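Local coordinates for protein succinylglutamate desuccinylase (Vibrio parahaemolyticus, PDB 2BCO) that probably hydrolyses N-succinylglutamate to succinate and glutamate, the last step of arginine breakdown by the succinyltransferase pathway, using one bound zinc ion, at residues Ser9-Val17 / Phe93-Leu102; Gly64-Leu72 / Val223-Leu234. All coordinates share one frame; numbering follows the deposited sequence.

Interaction 1 (Ser9-Val17 / Phe93-Leu102)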
loop_
_atom_site.group_PDB
_atom_site.type_symbol
_atom_site.label_atom_id
_atom_site.label_comp_id
_atom_site.label_asym_id
_atom_site.label_seq_id
_atom_site.Cartn_x
_atom_site.Cartn_y
_atom_site.Cartn_z
ATOM N N SER A 9 14.381 18.367 4.287
ATOM C CA SER A 9 13.643 17.535 3.335
ATOM C C SER A 9 12.287 17.142 3.914
ATOM O O SER A 9 12.032 17.310 5.110
ATOM C CB SER A 9 14.432 16.269 2.984
ATOM O OG SER A 9 14.416 15.345 4.055
ATOM N N PHE A 10 11.413 16.613 3.065
ATOM C CA PHE A 10 10.087 16.209 3.510
ATOM C C PHE A 10 10.149 15.165 4.634
ATOM O O PHE A 10 9.489 15.305 5.664
ATOM C CB PHE A 10 9.298 15.668 2.319
ATOM C CG PHE A 10 7.876 15.280 2.640
ATOM C CD1 PHE A 10 7.062 16.115 3.395
ATOM C CD2 PHE A 10 7.340 14.090 2.153
ATOM C CE1 PHE A 10 5.732 15.779 3.654
ATOM C CE2 PHE A 10 6.013 13.743 2.403
ATOM C CZ PHE A 10 5.211 14.591 3.157
ATOM N N LEU A 11 10.952 14.127 4.438
ATOM C CA LEU A 11 11.078 13.066 5.424
ATOM C C LEU A 11 11.855 13.481 6.680
ATOM O O LEU A 11 11.514 13.062 7.786
ATOM C CB LEU A 11 11.735 11.837 4.790
ATOM C CG LEU A 11 12.085 10.666 5.717
ATOM C CD1 LEU A 11 10.841 10.172 6.418
ATOM C CD2 LEU A 11 12.723 9.555 4.902
ATOM N N THR A 12 12.900 14.287 6.521
ATOM C CA THR A 12 13.679 14.717 7.678
ATOM C C THR A 12 12.880 15.697 8.535
ATOM O O THR A 12 12.842 15.562 9.756
ATOM C CB THR A 12 15.012 15.365 7.256
ATOM O OG1 THR A 12 15.817 14.389 6.577
ATOM C CG2 THR A 12 15.773 15.857 8.482
ATOM N N ASP A 13 12.238 16.677 7.906
ATOM C CA ASP A 13 11.441 17.628 8.668
ATOM C C ASP A 13 10.324 16.887 9.393
ATOM O O ASP A 13 10.060 17.142 10.569
ATOM C CB ASP A 13 10.818 18.689 7.763
ATOM C CG ASP A 13 11.816 19.740 7.312
ATOM O OD1 ASP A 13 11.370 20.856 6.975
ATOM O OD2 ASP A 13 13.034 19.459 7.276
ATOM N N THR A 14 9.670 15.969 8.686
ATOM C CA THR A 14 8.577 15.202 9.268
ATOM C C THR A 14 9.039 14.466 10.518
ATOM O O THR A 14 8.301 14.376 11.500
ATOM C CB THR A 14 8.006 14.171 8.256
ATOM O OG1 THR A 14 7.402 14.859 7.153
ATOM C CG2 THR A 14 6.961 13.304 8.910
ATOM N N LEU A 15 10.263 13.950 10.484
ATOM C CA LEU A 15 10.809 13.211 11.617
ATOM C C LEU A 15 11.269 14.083 12.785
ATOM O O LEU A 15 11.447 13.581 13.891
ATOM C CB LEU A 15 11.956 12.304 11.148
ATOM C CG LEU A 15 11.541 10.852 10.845
ATOM C CD1 LEU A 15 10.177 10.825 10.173
ATOM C CD2 LEU A 15 12.585 10.173 9.972
ATOM N N ASP A 16 11.444 15.381 12.545
ATOM C CA ASP A 16 11.874 16.294 13.600
ATOM C C ASP A 16 10.681 16.995 14.239
ATOM O O ASP A 16 10.000 17.795 13.598
ATOM C CB ASP A 16 12.854 17.332 13.044
ATOM C CG ASP A 16 13.335 18.307 14.106
ATOM O OD1 ASP A 16 13.553 17.875 15.258
ATOM O OD2 ASP A 16 13.511 19.501 13.789
ATOM N N VAL A 17 10.443 16.697 15.510
ATOM C CA VAL A 17 9.320 17.275 16.238
ATOM C C VAL A 17 9.413 18.784 16.453
ATOM O O VAL A 17 8.392 19.456 16.610
ATOM C CB VAL A 17 9.155 16.601 17.614
ATOM C CG1 VAL A 17 7.846 17.040 18.255
ATOM C CG2 VAL A 17 9.196 15.093 17.459
ATOM N N PHE A 93 1.071 13.510 -0.928
ATOM C CA PHE A 93 2.087 12.670 -0.300
ATOM C C PHE A 93 1.874 12.622 1.193
ATOM O O PHE A 93 1.730 13.654 1.861
ATOM C CB PHE A 93 3.506 13.179 -0.597
ATOM C CG PHE A 93 3.912 13.042 -2.049
ATOM C CD1 PHE A 93 3.611 14.036 -2.968
ATOM C CD2 PHE A 93 4.570 11.903 -2.494
ATOM C CE1 PHE A 93 3.963 13.901 -4.322
ATOM C CE2 PHE A 93 4.929 11.752 -3.846
ATOM C CZ PHE A 93 4.620 12.759 -4.759
ATOM N N ILE A 94 1.869 11.415 1.727
ATOM C CA ILE A 94 1.634 11.266 3.136
ATOM C C ILE A 94 2.665 10.391 3.823
ATOM O O ILE A 94 3.026 9.319 3.328
ATOM C CB ILE A 94 0.222 10.657 3.388
ATOM C CG1 ILE A 94 -0.861 11.580 2.822
ATOM C CG2 ILE A 94 -0.006 10.434 4.879
ATOM C CD1 ILE A 94 -2.266 11.007 2.960
ATOM N N ILE A 95 3.167 10.880 4.947
ATOM C CA ILE A 95 4.074 10.106 5.777
ATOM C C ILE A 95 3.190 9.986 7.013
ATOM O O ILE A 95 3.134 10.892 7.837
ATOM C CB ILE A 95 5.362 10.865 6.152
ATOM C CG1 ILE A 95 6.244 11.067 4.924
ATOM C CG2 ILE A 95 6.133 10.083 7.216
ATOM C CD1 ILE A 95 7.436 11.946 5.186
ATOM N N ALA A 96 2.451 8.891 7.104
ATOM C CA ALA A 96 1.559 8.690 8.227
ATOM C C ALA A 96 2.359 8.161 9.401
ATOM O O ALA A 96 3.312 7.420 9.216
ATOM C CB ALA A 96 0.472 7.691 7.850
ATOM N N HIS A 97 2.002 8.566 10.608
ATOM C CA HIS A 97 2.683 8.046 11.798
ATOM C C HIS A 97 4.193 8.243 11.994
ATOM O O HIS A 97 4.914 7.288 12.291
ATOM C CB HIS A 97 2.393 6.560 11.909
ATOM C CG HIS A 97 2.077 6.122 13.291
ATOM N ND1 HIS A 97 2.235 6.951 14.386
ATOM C CD2 HIS A 97 1.586 4.957 13.777
ATOM C CE1 HIS A 97 1.854 6.320 15.473
ATOM N NE2 HIS A 97 1.453 5.102 15.132
ATOM N N PRO A 98 4.691 9.476 11.868
ATOM C CA PRO A 98 6.129 9.674 12.058
ATOM C C PRO A 98 6.631 9.305 13.466
ATOM O O PRO A 98 7.802 8.980 13.657
ATOM C CB PRO A 98 6.317 11.155 11.738
ATOM C CG PRO A 98 4.991 11.750 12.128
ATOM C CD PRO A 98 4.017 10.750 11.571
ATOM N N GLU A 99 5.747 9.339 14.452
ATOM C CA GLU A 99 6.171 9.005 15.799
ATOM C C GLU A 99 6.619 7.551 15.880
ATOM O O GLU A 99 7.564 7.226 16.595
ATOM C CB GLU A 99 5.049 9.269 16.806
ATOM C CG GLU A 99 5.456 9.022 18.247
ATOM C CD GLU A 99 4.388 9.443 19.243
ATOM O OE1 GLU A 99 4.597 9.241 20.458
ATOM O OE2 GLU A 99 3.343 9.978 18.815
ATOM N N SER A 100 5.951 6.676 15.134
ATOM C CA SER A 100 6.299 5.261 15.143
ATOM C C SER A 100 7.571 4.987 14.330
ATOM O O SER A 100 8.274 4.008 14.573
ATOM C CB SER A 100 5.132 4.430 14.602
ATOM O OG SER A 100 5.363 3.047 14.808
ATOM N N THR A 101 7.860 5.850 13.363
ATOM C CA THR A 101 9.059 5.690 12.554
ATOM C C THR A 101 10.254 6.022 13.448
ATOM O O THR A 101 11.354 5.509 13.250
ATOM C CB THR A 101 9.048 6.637 11.338
ATOM O OG1 THR A 101 7.882 6.386 10.553
ATOM C CG2 THR A 101 10.277 6.419 10.474
ATOM N N LEU A 102 10.025 6.872 14.445
ATOM C CA LEU A 102 11.080 7.254 15.382
ATOM C C LEU A 102 11.334 6.139 16.396
ATOM O O LEU A 102 12.475 5.871 16.767
ATOM C CB LEU A 102 10.700 8.547 16.107
ATOM C CG LEU A 102 10.696 9.812 15.241
ATOM C CD1 LEU A 102 10.000 10.930 15.985
ATOM C CD2 LEU A 102 12.131 10.205 14.879
#

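Interaction 2 (Gly64-Leu72 / Val223-Leu234). With ZN (zinc ion), chain C.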
loop_
_atom_site.group_PDB
_atom_site.type_symbol
_atom_site.label_atom_id
_atom_site.label_comp_id
_atom_site.label_asym_id
_atom_site.label_seq_id
_atom_site.Cartn_x
_atom_site.Cartn_y
_atom_site.Cartn_z
ATOM N N GLY A 64 5.317 2.312 10.951
ATOM C CA GLY A 64 6.538 3.084 11.147
ATOM C C GLY A 64 7.873 2.564 10.658
ATOM O O GLY A 64 8.671 3.335 10.118
ATOM N N ASP A 65 8.125 1.270 10.846
ATOM C CA ASP A 65 9.399 0.680 10.430
ATOM C C ASP A 65 9.572 0.362 8.936
ATOM O O ASP A 65 10.595 -0.177 8.542
ATOM C CB ASP A 65 9.686 -0.583 11.264
ATOM C CG ASP A 65 8.537 -1.577 11.243
ATOM O OD1 ASP A 65 7.510 -1.318 10.577
ATOM O OD2 ASP A 65 8.656 -2.631 11.901
ATOM N N GLU A 66 8.601 0.702 8.099
ATOM C CA GLU A 66 8.719 0.414 6.662
ATOM C C GLU A 66 9.217 1.651 5.919
ATOM O O GLU A 66 8.471 2.335 5.220
ATOM C CB GLU A 66 7.361 -0.083 6.152
ATOM C CG GLU A 66 7.037 -1.444 6.771
ATOM C CD GLU A 66 5.596 -1.849 6.624
ATOM O OE1 GLU A 66 4.917 -1.307 5.729
ATOM O OE2 GLU A 66 5.147 -2.717 7.397
ATOM N N THR A 67 10.515 1.896 6.068
ATOM C CA THR A 67 11.174 3.080 5.543
ATOM C C THR A 67 11.512 3.253 4.067
ATOM O O THR A 67 11.489 4.379 3.578
ATOM C CB THR A 67 12.466 3.353 6.366
ATOM O OG1 THR A 67 13.475 2.393 6.015
ATOM C CG2 THR A 67 12.173 3.221 7.874
ATOM N N ALA A 68 11.844 2.170 3.365
ATOM C CA ALA A 68 12.207 2.260 1.945
ATOM C C ALA A 68 11.296 3.177 1.111
ATOM O O ALA A 68 11.779 4.069 0.414
ATOM C CB ALA A 68 12.263 0.859 1.322
ATOM N N PRO A 69 9.971 2.976 1.170
ATOM C CA PRO A 69 9.101 3.850 0.374
ATOM C C PRO A 69 9.190 5.311 0.816
ATOM O O PRO A 69 9.037 6.226 -0.000
ATOM C CB PRO A 69 7.707 3.260 0.600
ATOM C CG PRO A 69 7.994 1.812 0.876
ATOM C CD PRO A 69 9.193 1.896 1.797
HETATM N N MSE A 70 9.427 5.520 2.108
HETATM C CA MSE A 70 9.541 6.867 2.649
HETATM C C MSE A 70 10.735 7.547 1.989
HETATM O O MSE A 70 10.667 8.726 1.637
HETATM C CB MSE A 70 9.732 6.818 4.171
HETATM C CG MSE A 70 8.685 5.988 4.902
HETATM SE SE MSE A 70 8.837 6.022 6.847
HETATM C CE MSE A 70 10.731 6.418 6.998
ATOM N N GLU A 71 11.822 6.795 1.816
ATOM C CA GLU A 71 13.030 7.322 1.183
ATOM C C GLU A 71 12.741 7.654 -0.278
ATOM O O GLU A 71 13.176 8.693 -0.773
ATOM C CB GLU A 71 14.188 6.311 1.249
ATOM C CG GLU A 71 14.658 5.934 2.653
ATOM C CD GLU A 71 16.144 5.534 2.684
ATOM O OE1 GLU A 71 16.471 4.400 3.117
ATOM O OE2 GLU A 71 16.982 6.367 2.265
ATOM N N LEU A 72 12.006 6.774 -0.964
ATOM C CA LEU A 72 11.661 7.007 -2.375
ATOM C C LEU A 72 10.800 8.255 -2.499
ATOM O O LEU A 72 11.016 9.084 -3.382
ATOM C CB LEU A 72 10.906 5.811 -2.970
ATOM C CG LEU A 72 11.680 4.492 -3.038
ATOM C CD1 LEU A 72 10.859 3.465 -3.805
ATOM C CD2 LEU A 72 13.050 4.717 -3.720
ATOM N N VAL A 223 11.552 -4.601 5.719
ATOM C CA VAL A 223 11.801 -3.483 6.616
ATOM C C VAL A 223 13.292 -3.352 6.950
ATOM O O VAL A 223 13.999 -4.346 7.108
ATOM C CB VAL A 223 11.004 -3.624 7.952
ATOM C CG1 VAL A 223 9.575 -4.044 7.664
ATOM C CG2 VAL A 223 11.668 -4.616 8.870
ATOM N N ALA A 224 13.756 -2.112 7.044
ATOM C CA ALA A 224 15.142 -1.821 7.388
ATOM C C ALA A 224 15.183 -0.357 7.761
ATOM O O ALA A 224 14.268 0.395 7.423
ATOM C CB ALA A 224 16.072 -2.102 6.196
ATOM N N ARG A 225 16.234 0.057 8.458
ATOM C CA ARG A 225 16.343 1.449 8.867
ATOM C C ARG A 225 16.555 2.351 7.660
ATOM O O ARG A 225 16.923 1.893 6.577
ATOM C CB ARG A 225 17.507 1.637 9.845
ATOM C CG ARG A 225 17.547 0.621 10.981
ATOM C CD ARG A 225 18.694 0.886 11.956
ATOM N NE ARG A 225 18.712 -0.099 13.028
ATOM C CZ ARG A 225 19.293 -1.292 12.947
ATOM N NH1 ARG A 225 19.936 -1.664 11.844
ATOM N NH2 ARG A 225 19.192 -2.135 13.958
ATOM N N ILE A 226 16.297 3.636 7.855
ATOM C CA ILE A 226 16.494 4.627 6.820
ATOM C C ILE A 226 18.003 4.689 6.499
ATOM O O ILE A 226 18.842 4.694 7.410
ATOM C CB ILE A 226 16.000 6.006 7.315
ATOM C CG1 ILE A 226 14.477 5.968 7.490
ATOM C CG2 ILE A 226 16.441 7.095 6.362
ATOM C CD1 ILE A 226 13.844 7.281 7.977
ATOM N N GLY A 227 18.327 4.730 5.207
ATOM C CA GLY A 227 19.710 4.781 4.774
ATOM C C GLY A 227 20.338 3.400 4.769
ATOM O O GLY A 227 21.521 3.240 4.455
ATOM N N GLU A 228 19.542 2.393 5.119
ATOM C CA GLU A 228 20.035 1.026 5.168
ATOM C C GLU A 228 19.142 0.068 4.373
ATOM O O GLU A 228 19.148 -1.139 4.613
ATOM C CB GLU A 228 20.149 0.569 6.638
ATOM C CG GLU A 228 21.165 1.378 7.459
ATOM C CD GLU A 228 21.270 0.945 8.924
ATOM O OE1 GLU A 228 20.790 -0.152 9.290
ATOM O OE2 GLU A 228 21.858 1.712 9.716
ATOM N N ASN A 229 18.387 0.609 3.419
ATOM C CA ASN A 229 17.503 -0.211 2.590
ATOM C C ASN A 229 18.162 -0.681 1.294
ATOM O O ASN A 229 19.142 -0.100 0.827
ATOM C CB ASN A 229 16.222 0.564 2.236
ATOM C CG ASN A 229 15.243 0.638 3.397
ATOM O OD1 ASN A 229 14.779 -0.386 3.897
ATOM N ND2 ASN A 229 14.927 1.849 3.826
ATOM N N ALA A 230 17.610 -1.743 0.718
ATOM C CA ALA A 230 18.111 -2.294 -0.544
ATOM C C ALA A 230 17.406 -1.539 -1.674
ATOM O O ALA A 230 16.725 -2.133 -2.504
ATOM C CB ALA A 230 17.791 -3.795 -0.615
ATOM N N LEU A 231 17.595 -0.222 -1.692
ATOM C CA LEU A 231 16.960 0.679 -2.656
ATOM C C LEU A 231 17.023 0.350 -4.145
ATOM O O LEU A 231 16.072 0.626 -4.881
ATOM C CB LEU A 231 17.480 2.106 -2.434
ATOM C CG LEU A 231 16.620 3.069 -1.600
ATOM C CD1 LEU A 231 15.861 2.329 -0.517
ATOM C CD2 LEU A 231 17.507 4.143 -0.991
ATOM N N ASP A 232 18.133 -0.223 -4.592
ATOM C CA ASP A 232 18.300 -0.565 -6.001
ATOM C C ASP A 232 17.263 -1.580 -6.453
ATOM O O ASP A 232 16.841 -1.565 -7.604
ATOM C CB ASP A 232 19.721 -1.086 -6.250
ATOM C CG ASP A 232 20.761 -0.005 -6.058
ATOM O OD1 ASP A 232 20.736 0.968 -6.847
ATOM O OD2 ASP A 232 21.588 -0.106 -5.115
ATOM N N ARG A 233 16.843 -2.447 -5.541
ATOM C CA ARG A 233 15.840 -3.450 -5.867
ATOM C C ARG A 233 14.470 -2.804 -6.076
ATOM O O ARG A 233 13.525 -3.472 -6.464
ATOM C CB ARG A 233 15.751 -4.499 -4.751
ATOM C CG ARG A 233 17.088 -5.138 -4.390
ATOM C CD ARG A 233 16.908 -6.357 -3.489
ATOM N NE ARG A 233 16.267 -7.464 -4.196
ATOM C CZ ARG A 233 16.089 -8.680 -3.689
ATOM N NH1 ARG A 233 16.508 -8.964 -2.459
ATOM N NH2 ARG A 233 15.480 -9.609 -4.410
ATOM N N LEU A 234 14.364 -1.504 -5.825
ATOM C CA LEU A 234 13.088 -0.812 -6.006
ATOM C C LEU A 234 13.155 0.180 -7.159
ATOM O O LEU A 234 12.232 0.967 -7.364
ATOM C CB LEU A 234 12.693 -0.064 -4.727
ATOM C CG LEU A 234 12.393 -0.930 -3.508
ATOM C CD1 LEU A 234 12.107 -0.035 -2.312
ATOM C CD2 LEU A 234 11.196 -1.839 -3.804
HETATM ZN ZN ZN C . 2.975 -2.457 6.120
HETATM O O HOH W 1 12.348 -0.552 4.847
HETATM O O HOH W 2 3.117 -4.999 5.849
#

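Interaction 1 (Ser9-Val17 / Phe93-Leu102)
The short N-terminal helix 10-15 packs against strand 90-95 and helix 98-102, part of the zinc-carboxypeptidase-like catalytic domain of the AspA/AstE family. Ile-95, on strand 90-95, is at the centre of this contact, meeting Phe-10, Leu-11 and Thr-14. Its CD1 lies over one face of the Phe-10 ring in a CH-pi contact, 3.9 Å from the centroid and 22° off the normal, displaced toward the rim of the ring. Phe-10 gets there because its CG stands anti to the backbone N (chi1 -177°), dropping the ring toward the strand, where CE2 also meets Phe-93 CB. Thr-14 comes at Ile-95 tip to tip, OG1 lying 3.5 Å from Ile-95 CD1. That hydroxyl donates to Phe-10 O at 2.6 Å, on the opposite face of the carbonyl from the helical N-H of Thr-14. With the hydroxyl turned back in this way, the methyl CG2 faces the second segment and touches Pro-98 CB at 3.6 Å. Helix 98-102 runs almost perpendicular to helix 10-15, at 87°. At this far end Leu-15 and Leu-102 slide past each other in opposite directions, and Leu-102 CD2 sits 4.1 Å from Leu-15 CG and 3.6 Å from Leu-15 O.

Interaction 2 (Gly64-Leu72 / Val223-Leu234)
Thr-67 OG1 is gripped by two groups of the 223-234 loop: it donates to Ala-224 O at 2.6 Å and accepts from Asn-229 ND2 at 2.7 Å, the latter nearly straight (167°) and in the plane of the amide. The hydroxyl lies between its own backbone N and carbonyl carbon (chi1 74°), while CB and CG2 rest on Ile-226 CG1. The same amide nitrogen of Asn-229 gives a second bond to Glu-71 OE1, 3.1 Å away; Glu-71 OE1 receives it with its anti lone pair, the carboxylate plane turned 50° from the amide. Gly-227 N reaches that oxygen too, at 2.8 Å, but from above the carboxylate plane. Two donors thus hold OE1 of Glu-71 against the type II turn Arg-225 to Glu-228. A water accepts from Ala-68 N and probably donates to Asn-229 OD1. Beyond the polar cluster, Ala-68 CB packs on Leu-234 CD1 at 3.7 Å, and Leu-72 CD1 meets the same methyl. Next to Thr-67, Glu-66 chelates the zinc ion through OE1 and OE2, with His-63 and His-155 completing the protein ligands; OE1 also accepts from Cys-156 N, and Glu-66 CG touches Val-223 CG1. The loop thus lies along the start of helix 68-81, connecting strand 214-220 to helix 235-245, with Cys-156 of strand 149-157 touching Ala-68 and Val-223 and helix 10-15 touching Ile-226.

Overall arrangement
The two interactions lie about 14 Å apart, centre to centre, and their segments alternate along the chain: 9-17, 64-72, 93-102, 223-234. Helix 68-81 is followed directly by strand 90-95, which pairs in parallel with strand 55-60, the strand leading to the zinc ligands His-63 and Glu-66. The contacts meet where Thr-101 OG1 probably bonds to Gly-64 O, 3.2 Å away, where Met-70 CE packs on Thr-101 CG2 (3.5 Å) and Leu-11 CD1 (3.8 Å), and where Leu-15 CD2 packs on Ile-226 CD1 at 3.7 Å. Helix 10-15 therefore touches 93-102, 64-72 and 223-234, so the N-terminal helix is packed against three parts of the chain near the metal site.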